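Local coordinates for protein putative aldehyde dehydrogenase (Burkholderia cenocepacia, PDB 4YWE) that probably oxidises aldehydes with NAD or NADP as electron acceptor, as other members of the aldehyde dehydrogenase family do, and binds calcium and magnesium ions, at residues E27-V31 / A41-R45; F120-A124 / K468-L473; S294-R300 / L395-V401. One frame throughout, in Å; residues are numbered along the deposited sequence.

Contact 1: E27-V31 / A41-R45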
loop_
_atom_site.group_PDB
_atom_site.type_symbol
_atom_site.label_atom_id
_atom_site.label_comp_id
_atom_site.label_asym_id
_atom_site.label_seq_id
_atom_site.Cartn_x
_atom_site.Cartn_y
_atom_site.Cartn_z
ATOM N N GLU A 27 -19.508 8.120 45.081
ATOM C CA GLU A 27 -18.308 7.950 45.896
ATOM C C GLU A 27 -17.072 8.443 45.148
ATOM O O GLU A 27 -17.089 8.566 43.924
ATOM C CB GLU A 27 -18.137 6.489 46.317
ATOM C CG GLU A 27 -19.144 6.035 47.362
ATOM C CD GLU A 27 -18.851 4.647 47.898
ATOM O OE1 GLU A 27 -19.179 4.385 49.075
ATOM O OE2 GLU A 27 -18.295 3.820 47.145
ATOM N N THR A 28 -16.006 8.729 45.889
ATOM C CA THR A 28 -14.816 9.342 45.308
ATOM C C THR A 28 -13.532 8.567 45.598
ATOM O O THR A 28 -13.492 7.705 46.475
ATOM C CB THR A 28 -14.627 10.785 45.816
ATOM O OG1 THR A 28 -14.473 10.774 47.241
ATOM C CG2 THR A 28 -15.825 11.648 45.444
ATOM N N ILE A 29 -12.485 8.892 44.843
ATOM C CA ILE A 29 -11.158 8.323 45.043
ATOM C C ILE A 29 -10.154 9.460 45.201
ATOM O O ILE A 29 -10.141 10.389 44.395
ATOM C CB ILE A 29 -10.761 7.397 43.877
ATOM C CG1 ILE A 29 -11.798 6.288 43.693
ATOM C CG2 ILE A 29 -9.373 6.810 44.102
ATOM C CD1 ILE A 29 -11.568 5.442 42.458
ATOM N N PRO A 30 -9.314 9.399 46.247
ATOM C CA PRO A 30 -8.311 10.442 46.494
ATOM C C PRO A 30 -7.229 10.523 45.416
ATOM O O PRO A 30 -6.732 9.493 44.958
ATOM C CB PRO A 30 -7.697 10.027 47.838
ATOM C CG PRO A 30 -8.712 9.132 48.468
ATOM C CD PRO A 30 -9.350 8.403 47.331
ATOM N N VAL A 31 -6.875 11.743 45.021
ATOM C CA VAL A 31 -5.776 11.972 44.089
ATOM C C VAL A 31 -4.547 12.415 44.874
ATOM O O VAL A 31 -4.593 13.407 45.601
ATOM C CB VAL A 31 -6.151 13.013 43.021
ATOM C CG1 VAL A 31 -4.985 13.239 42.071
ATOM C CG2 VAL A 31 -7.388 12.568 42.261
ATOM N N ALA A 41 -6.644 16.261 45.503
ATOM C CA ALA A 41 -7.838 16.248 44.667
ATOM C C ALA A 41 -8.587 14.928 44.803
ATOM O O ALA A 41 -8.128 14.012 45.483
ATOM C CB ALA A 41 -7.471 16.500 43.212
ATOM N N THR A 42 -9.746 14.842 44.157
ATOM C CA THR A 42 -10.542 13.617 44.155
ATOM C C THR A 42 -11.097 13.329 42.764
ATOM O O THR A 42 -11.368 14.249 41.991
ATOM C CB THR A 42 -11.721 13.693 45.147
ATOM O OG1 THR A 42 -12.543 14.824 44.828
ATOM C CG2 THR A 42 -11.226 13.815 46.582
ATOM N N ILE A 43 -11.263 12.049 42.451
ATOM C CA ILE A 43 -11.903 11.640 41.207
ATOM C C ILE A 43 -13.133 10.802 41.523
ATOM O O ILE A 43 -13.245 10.235 42.610
ATOM C CB ILE A 43 -10.933 10.863 40.295
ATOM C CG1 ILE A 43 -10.296 9.701 41.059
ATOM C CG2 ILE A 43 -9.868 11.791 39.733
ATOM C CD1 ILE A 43 -9.322 8.885 40.233
ATOM N N ALA A 44 -14.054 10.726 40.569
ATOM C CA ALA A 44 -15.252 9.914 40.725
ATOM C C ALA A 44 -14.907 8.428 40.750
ATOM O O ALA A 44 -14.165 7.941 39.896
ATOM C CB ALA A 44 -16.242 10.207 39.606
ATOM N N ARG A 45 -15.443 7.716 41.736
ATOM C CA ARG A 45 -15.254 6.274 41.822
ATOM C C ARG A 45 -16.246 5.571 40.899
ATOM O O ARG A 45 -17.347 5.207 41.313
ATOM C CB ARG A 45 -15.421 5.788 43.264
ATOM C CG ARG A 45 -15.172 4.300 43.451
ATOM C CD ARG A 45 -15.271 3.901 44.915
ATOM N NE ARG A 45 -15.050 2.470 45.103
ATOM C CZ ARG A 45 -14.986 1.872 46.288
ATOM N NH1 ARG A 45 -15.124 2.583 47.399
ATOM N NH2 ARG A 45 -14.783 0.564 46.362
HETATM O O HOH W 1 -19.334 5.852 43.250
HETATM O O HOH W 2 -14.823 5.508 47.844
#

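Contact 2: F120-A124 / K468-L473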
loop_
_atom_site.group_PDB
_atom_site.type_symbol
_atom_site.label_atom_id
_atom_site.label_comp_id
_atom_site.label_asym_id
_atom_site.label_seq_id
_atom_site.Cartn_x
_atom_site.Cartn_y
_atom_site.Cartn_z
ATOM N N PHE A 120 -0.644 14.290 13.862
ATOM C CA PHE A 120 -0.312 13.230 12.918
ATOM C C PHE A 120 -1.568 12.532 12.411
ATOM O O PHE A 120 -1.756 12.373 11.205
ATOM C CB PHE A 120 0.633 12.214 13.569
ATOM C CG PHE A 120 1.019 11.072 12.667
ATOM C CD1 PHE A 120 2.027 11.223 11.727
ATOM C CD2 PHE A 120 0.384 9.846 12.769
ATOM C CE1 PHE A 120 2.388 10.173 10.902
ATOM C CE2 PHE A 120 0.740 8.792 11.947
ATOM C CZ PHE A 120 1.741 8.956 11.012
ATOM N N TYR A 121 -2.432 12.128 13.336
ATOM C CA TYR A 121 -3.624 11.368 12.979
ATOM C C TYR A 121 -4.668 12.235 12.282
ATOM O O TYR A 121 -5.513 11.726 11.548
ATOM C CB TYR A 121 -4.217 10.703 14.223
ATOM C CG TYR A 121 -3.454 9.464 14.636
ATOM C CD1 TYR A 121 -3.111 8.500 13.698
ATOM C CD2 TYR A 121 -3.054 9.271 15.951
ATOM C CE1 TYR A 121 -2.411 7.367 14.058
ATOM C CE2 TYR A 121 -2.348 8.138 16.324
ATOM C CZ TYR A 121 -2.030 7.192 15.371
ATOM O OH TYR A 121 -1.328 6.065 15.729
ATOM N N ALA A 122 -4.599 13.542 12.506
ATOM C CA ALA A 122 -5.485 14.480 11.828
ATOM C C ALA A 122 -5.279 14.408 10.322
ATOM O O ALA A 122 -6.232 14.488 9.549
ATOM C CB ALA A 122 -5.250 15.896 12.327
ATOM N N GLY A 123 -4.025 14.255 9.912
ATOM C CA GLY A 123 -3.692 14.168 8.504
ATOM C C GLY A 123 -3.857 12.775 7.927
ATOM O O GLY A 123 -3.841 12.599 6.711
ATOM N N ALA A 124 -4.022 11.786 8.800
ATOM C CA ALA A 124 -4.113 10.394 8.371
ATOM C C ALA A 124 -5.553 9.949 8.144
ATOM O O ALA A 124 -5.799 8.968 7.442
ATOM C CB ALA A 124 -3.444 9.484 9.394
ATOM N N LYS A 468 0.520 3.441 17.775
ATOM C CA LYS A 468 1.335 4.521 17.206
ATOM C C LYS A 468 1.478 4.351 15.692
ATOM O O LYS A 468 1.179 3.289 15.141
ATOM C CB LYS A 468 2.727 4.596 17.845
ATOM C CG LYS A 468 2.756 4.741 19.355
ATOM C CD LYS A 468 4.187 4.943 19.827
ATOM C CE LYS A 468 4.315 4.822 21.336
ATOM N NZ LYS A 468 5.721 5.044 21.778
ATOM N N GLY A 469 1.934 5.405 15.023
ATOM C CA GLY A 469 2.129 5.368 13.585
ATOM C C GLY A 469 0.853 5.158 12.792
ATOM O O GLY A 469 -0.234 5.050 13.357
ATOM N N PHE A 470 0.989 5.097 11.471
ATOM C CA PHE A 470 -0.154 4.895 10.590
ATOM C C PHE A 470 -0.739 3.499 10.778
ATOM O O PHE A 470 -1.951 3.302 10.669
ATOM C CB PHE A 470 0.256 5.108 9.130
ATOM C CG PHE A 470 -0.904 5.316 8.197
ATOM C CD1 PHE A 470 -1.583 4.235 7.659
ATOM C CD2 PHE A 470 -1.312 6.595 7.858
ATOM C CE1 PHE A 470 -2.652 4.427 6.800
ATOM C CE2 PHE A 470 -2.379 6.793 6.999
ATOM C CZ PHE A 470 -3.049 5.707 6.470
ATOM N N GLU A 471 0.133 2.539 11.075
ATOM C CA GLU A 471 -0.246 1.136 11.239
ATOM C C GLU A 471 -1.344 0.932 12.286
ATOM O O GLU A 471 -2.109 -0.032 12.215
ATOM C CB GLU A 471 0.991 0.310 11.615
ATOM C CG GLU A 471 0.746 -1.186 11.764
ATOM C CD GLU A 471 0.646 -1.902 10.431
ATOM O OE1 GLU A 471 0.857 -1.253 9.386
ATOM O OE2 GLU A 471 0.360 -3.118 10.429
ATOM N N ALA A 472 -1.424 1.843 13.249
ATOM C CA ALA A 472 -2.376 1.726 14.348
ATOM C C ALA A 472 -3.821 1.785 13.858
ATOM O O ALA A 472 -4.714 1.191 14.464
ATOM C CB ALA A 472 -2.124 2.817 15.379
ATOM N N LEU A 473 -4.040 2.498 12.758
ATOM C CA LEU A 473 -5.374 2.658 12.189
ATOM C C LEU A 473 -5.982 1.327 11.746
ATOM O O LEU A 473 -7.203 1.171 11.736
ATOM C CB LEU A 473 -5.334 3.628 11.005
ATOM C CG LEU A 473 -4.850 5.050 11.299
ATOM C CD1 LEU A 473 -4.797 5.868 10.022
ATOM C CD2 LEU A 473 -5.744 5.720 12.331
#

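Contact 3: S294-R300 / L395-V401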
loop_
_atom_site.group_PDB
_atom_site.type_symbol
_atom_site.label_atom_id
_atom_site.label_comp_id
_atom_site.label_asym_id
_atom_site.label_seq_id
_atom_site.Cartn_x
_atom_site.Cartn_y
_atom_site.Cartn_z
ATOM N N SER A 294 16.067 -1.498 30.593
ATOM C CA SER A 294 16.387 -2.001 31.926
ATOM C C SER A 294 17.525 -3.014 31.905
ATOM O O SER A 294 17.967 -3.487 32.952
ATOM C CB SER A 294 15.146 -2.628 32.562
ATOM O OG SER A 294 14.618 -3.654 31.737
ATOM N N ARG A 295 17.988 -3.355 30.709
ATOM C CA ARG A 295 19.131 -4.246 30.556
ATOM C C ARG A 295 20.151 -3.639 29.608
ATOM O O ARG A 295 19.797 -3.152 28.534
ATOM C CB ARG A 295 18.698 -5.618 30.032
ATOM C CG ARG A 295 18.010 -6.509 31.051
ATOM C CD ARG A 295 17.726 -7.879 30.452
ATOM N NE ARG A 295 16.857 -7.790 29.282
ATOM C CZ ARG A 295 16.914 -8.614 28.239
ATOM N NH1 ARG A 295 17.808 -9.593 28.212
ATOM N NH2 ARG A 295 16.079 -8.455 27.221
ATOM N N VAL A 296 21.418 -3.665 30.004
ATOM C CA VAL A 296 22.484 -3.255 29.103
ATOM C C VAL A 296 23.449 -4.422 28.910
ATOM O O VAL A 296 24.055 -4.919 29.862
ATOM C CB VAL A 296 23.204 -1.982 29.608
ATOM C CG1 VAL A 296 23.653 -2.131 31.055
ATOM C CG2 VAL A 296 24.373 -1.636 28.698
ATOM N N LEU A 297 23.560 -4.874 27.666
ATOM C CA LEU A 297 24.431 -5.989 27.324
ATOM C C LEU A 297 25.679 -5.456 26.635
ATOM O O LEU A 297 25.601 -4.897 25.542
ATOM C CB LEU A 297 23.701 -6.989 26.425
ATOM C CG LEU A 297 22.273 -7.344 26.848
ATOM C CD1 LEU A 297 21.620 -8.270 25.833
ATOM C CD2 LEU A 297 22.256 -7.967 28.237
ATOM N N ILE A 298 26.827 -5.626 27.282
ATOM C CA ILE A 298 28.069 -5.037 26.801
ATOM C C ILE A 298 29.065 -6.113 26.391
ATOM O O ILE A 298 29.277 -7.077 27.122
ATOM C CB ILE A 298 28.691 -4.121 27.870
ATOM C CG1 ILE A 298 27.615 -3.260 28.533
ATOM C CG2 ILE A 298 29.782 -3.258 27.258
ATOM C CD1 ILE A 298 28.075 -2.588 29.811
ATOM N N GLU A 299 29.678 -5.943 25.224
ATOM C CA GLU A 299 30.731 -6.851 24.786
ATOM C C GLU A 299 31.863 -6.831 25.808
ATOM O O GLU A 299 32.152 -5.791 26.399
ATOM C CB GLU A 299 31.244 -6.463 23.397
ATOM C CG GLU A 299 32.273 -7.422 22.824
ATOM C CD GLU A 299 32.686 -7.059 21.412
ATOM O OE1 GLU A 299 32.033 -6.182 20.806
ATOM O OE2 GLU A 299 33.667 -7.647 20.909
ATOM N N ARG A 300 32.488 -7.986 26.017
ATOM C CA ARG A 300 33.483 -8.162 27.074
ATOM C C ARG A 300 34.617 -7.138 27.023
ATOM O O ARG A 300 35.083 -6.672 28.062
ATOM C CB ARG A 300 34.069 -9.574 27.012
ATOM C CG ARG A 300 33.065 -10.677 27.292
ATOM C CD ARG A 300 33.760 -12.013 27.508
ATOM N NE ARG A 300 32.830 -13.053 27.938
ATOM C CZ ARG A 300 33.186 -14.296 28.245
ATOM N NH1 ARG A 300 34.459 -14.661 28.171
ATOM N NH2 ARG A 300 32.271 -15.175 28.627
ATOM N N LEU A 395 18.970 -0.439 36.405
ATOM C CA LEU A 395 19.618 -0.957 35.206
ATOM C C LEU A 395 20.459 -2.186 35.529
ATOM O O LEU A 395 21.314 -2.148 36.412
ATOM C CB LEU A 395 20.489 0.121 34.557
ATOM C CG LEU A 395 21.262 -0.309 33.309
ATOM C CD1 LEU A 395 20.310 -0.778 32.219
ATOM C CD2 LEU A 395 22.146 0.822 32.807
ATOM N N ALA A 396 20.210 -3.274 34.808
ATOM C CA ALA A 396 20.966 -4.508 34.998
ATOM C C ALA A 396 22.040 -4.642 33.925
ATOM O O ALA A 396 21.742 -4.624 32.730
ATOM C CB ALA A 396 20.038 -5.713 34.978
ATOM N N ALA A 397 23.290 -4.779 34.356
ATOM C CA ALA A 397 24.412 -4.863 33.430
ATOM C C ALA A 397 25.065 -6.240 33.457
ATOM O O ALA A 397 25.227 -6.843 34.519
ATOM C CB ALA A 397 25.439 -3.786 33.749
ATOM N N MET A 398 25.438 -6.727 32.278
ATOM C CA MET A 398 26.118 -8.011 32.137
ATOM C C MET A 398 26.864 -8.042 30.806
ATOM O O MET A 398 26.595 -7.228 29.922
ATOM C CB MET A 398 25.120 -9.166 32.218
ATOM C CG MET A 398 24.133 -9.200 31.065
ATOM S SD MET A 398 22.776 -10.356 31.331
ATOM C CE MET A 398 21.832 -9.491 32.584
ATOM N N ARG A 399 27.791 -8.982 30.660
ATOM C CA ARG A 399 28.620 -9.043 29.459
ATOM C C ARG A 399 28.202 -10.160 28.500
ATOM O O ARG A 399 27.472 -11.078 28.877
ATOM C CB ARG A 399 30.092 -9.223 29.842
ATOM C CG ARG A 399 30.403 -10.554 30.507
ATOM C CD ARG A 399 31.883 -10.672 30.844
ATOM N NE ARG A 399 32.248 -12.032 31.230
ATOM C CZ ARG A 399 33.496 -12.446 31.426
ATOM N NH1 ARG A 399 34.509 -11.604 31.273
ATOM N NH2 ARG A 399 33.733 -13.703 31.775
ATOM N N PHE A 400 28.662 -10.061 27.254
ATOM C CA PHE A 400 28.502 -11.136 26.277
ATOM C C PHE A 400 29.768 -11.262 25.432
ATOM O O PHE A 400 30.515 -10.297 25.275
ATOM C CB PHE A 400 27.272 -10.905 25.387
ATOM C CG PHE A 400 27.370 -9.695 24.489
ATOM C CD1 PHE A 400 28.002 -9.773 23.256
ATOM C CD2 PHE A 400 26.801 -8.490 24.865
ATOM C CE1 PHE A 400 28.085 -8.669 22.430
ATOM C CE2 PHE A 400 26.878 -7.382 24.040
ATOM C CZ PHE A 400 27.521 -7.472 22.821
ATOM N N VAL A 401 30.002 -12.451 24.885
ATOM C CA VAL A 401 31.238 -12.715 24.156
ATOM C C VAL A 401 31.096 -12.403 22.664
ATOM O O VAL A 401 32.018 -11.861 22.053
ATOM C CB VAL A 401 31.707 -14.177 24.377
ATOM C CG1 VAL A 401 30.625 -15.171 23.978
ATOM C CG2 VAL A 401 33.003 -14.449 23.623
#

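Contact 1: E27-V31 / A41-R45
Ile29 and Ile43 exchange two backbone hydrogen bonds, Ile29 N to Ile43 O at 2.7 Å and Ile43 N to Ile29 O at 2.8 Å. They form a hydrogen-bonded pair of the antiparallel hairpin made by strands 28-33 and 38-44. On one side Val31 N binds Ala41 O; on the other Arg45 N reaches Glu27 O.

Apolar contacts gather on the face of Ile29, Val31, Ala41 and Ile43. Ile43 sets CG1 between its backbone N and carbonyl carbon (chi1 53°), 3.7 Å from Ile29 CB, while Ile43 CG2 meets Val31 CG2 at 3.6 Å. Leu188 of helix 188-200 touches Val31, Ala41 and Ile43, and Ile29 rests on Tyr213; branched side chains suit this buried face. Val31 also lies beside Asp99, a calcium ligand, and its strand runs on to Val32, another. Thr28 and Thr42, hydroxyl-bearing and strand-favouring, are exposed.

At the open end Glu27 and Arg45 run side by side, Glu27 OE2 3.4 Å from Arg45 NH1. One water joins Glu27 N to Arg45 O, another Thr28 O to Arg45 NH1; Arg45 NH2 pairs separately with Glu216. Since Glu27 OE2 lies well out of the guanidinium plane, Glu27 probably contributes electrostatic attraction rather than a directed bond.

Contact 2: F120-A124 / K468-L473
The phenol of Tyr121 reaches across to the backbone of Gly469, its OH donating to Gly469 O at 2.8 Å. Gly469 O sits at the edge of the Tyr121 ring, near its plane, and the hydroxyl approaches the carbonyl with a tilt of 21° from the carbonyl plane. Ala472 CB also touches the hydroxyl, 3.4 Å from Tyr121 OH, its small methyl fitting close to the polar tip. Further back, Leu473 runs antiparallel alongside the ring and brings CD2 within 4.1 Å of Tyr121 CD1. The other branch, Leu473 CD1, meets Ala124 CB at 3.9 Å. That same alanine methyl packs against the Phe470 ring, 3.8 Å from Phe470 CE2. Phe120, with CG anti to its backbone N (chi1 179°), brings CE2 to the Gly469-Phe470 peptide, and Phe470 N lies at the edge of the Phe120 ring.

These contacts join the C-terminal part of helix 104-124 to a type I beta turn, Gly469 to Ala472, that leads into the short helix 472-475 of the aldehyde dehydrogenase fold. Gly469 suits the start of this turn because its positive phi is easily adopted by glycine. Its carbonyl, besides accepting the tyrosine hydrogen bond, receives a weak bond from Ala472 N.

Within each segment, neighbours pack on the ring faces. Phe120 CD2 lies 3.8 Å above one face of the Tyr121 ring, offset toward the rim, while Leu473 CD1 lies over the centre of one Phe470 face. Farther out, Ala170 and Ala173 of helix 160-174 touch Tyr121, and Leu128 packs on both Phe470 and Leu473. Lys127 of a second subunit makes a cation-pi contact with Phe120 and packs against Ala124 and Phe470.

Contact 3: S294-R300 / L395-V401
Arg399 and Arg300 meet through different first torsions: Arg399 CG stands between its backbone N and carbonyl carbon (chi1 66°), whereas Arg300 CG is anti to the carbonyl carbon (chi1 -64°). Both chains then run extended to NE, and the guanidinium groups stack, centres 3.7 Å apart and planes 12° apart. Val401 CB lies over the opposite face of the Arg300 group, toward its rim.

Phe400 has the same first torsion as Arg399, which turns its ring across the neighbouring strand. Glu299 CA lies 3.8 Å above one face, over the ring centre, and Leu297 O approaches the edge, 3.2 Å from Phe400 CE2. Phe266 meets this ring edge-to-face. Beside it, Leu297 and Met398 point the same way, and Leu297 CD2 and Met398 CG are 3.6 Å apart; the flexible thioether chain suits this close fit. On the other face, Val296 CG1 rests on Ala397 CB, also at 3.6 Å, and on Leu395 CD2; alanine keeps this packing compact.

The backbones pair in parallel: strand 293-299 sits between 394-400 and 261-265, with helices 303-315 and 403-410 packed on the two faces. Bonds alternate from Ala396 N to Ser294 O through to Arg300 N to Phe400 O; Met398 N to Val296 O, at 3.3 Å, is weak. Buried Arg295 bonds to the carbonyls of Lys260, Leu409 and Ala410.

The largely apolar body therefore gives way at its end to two exposed arginines of like charge. Their flat stacking offers dispersion contact, and solvent probably screens the repulsion between them.

Contacts 1 and 3 are both strand pairs, but they lie on opposite sides of the chain's centre, about 43 Å apart between contact centres. Contact 1 is a local antiparallel hairpin, partly buried, apolar on one face and close to the calcium site; contact 3 joins parallel strands distant in sequence within a larger sheet, buried and apolar on both faces, with only its end exposed. Each has a charged end, with opposite charges in contact 1 and like charges stacked in contact 3. Contact 2 is buried and pairs a helix end with a turn, relying on one side-chain-to-backbone bond amid aromatic packing, and it alone touches other subunits. The three share no strand or helix.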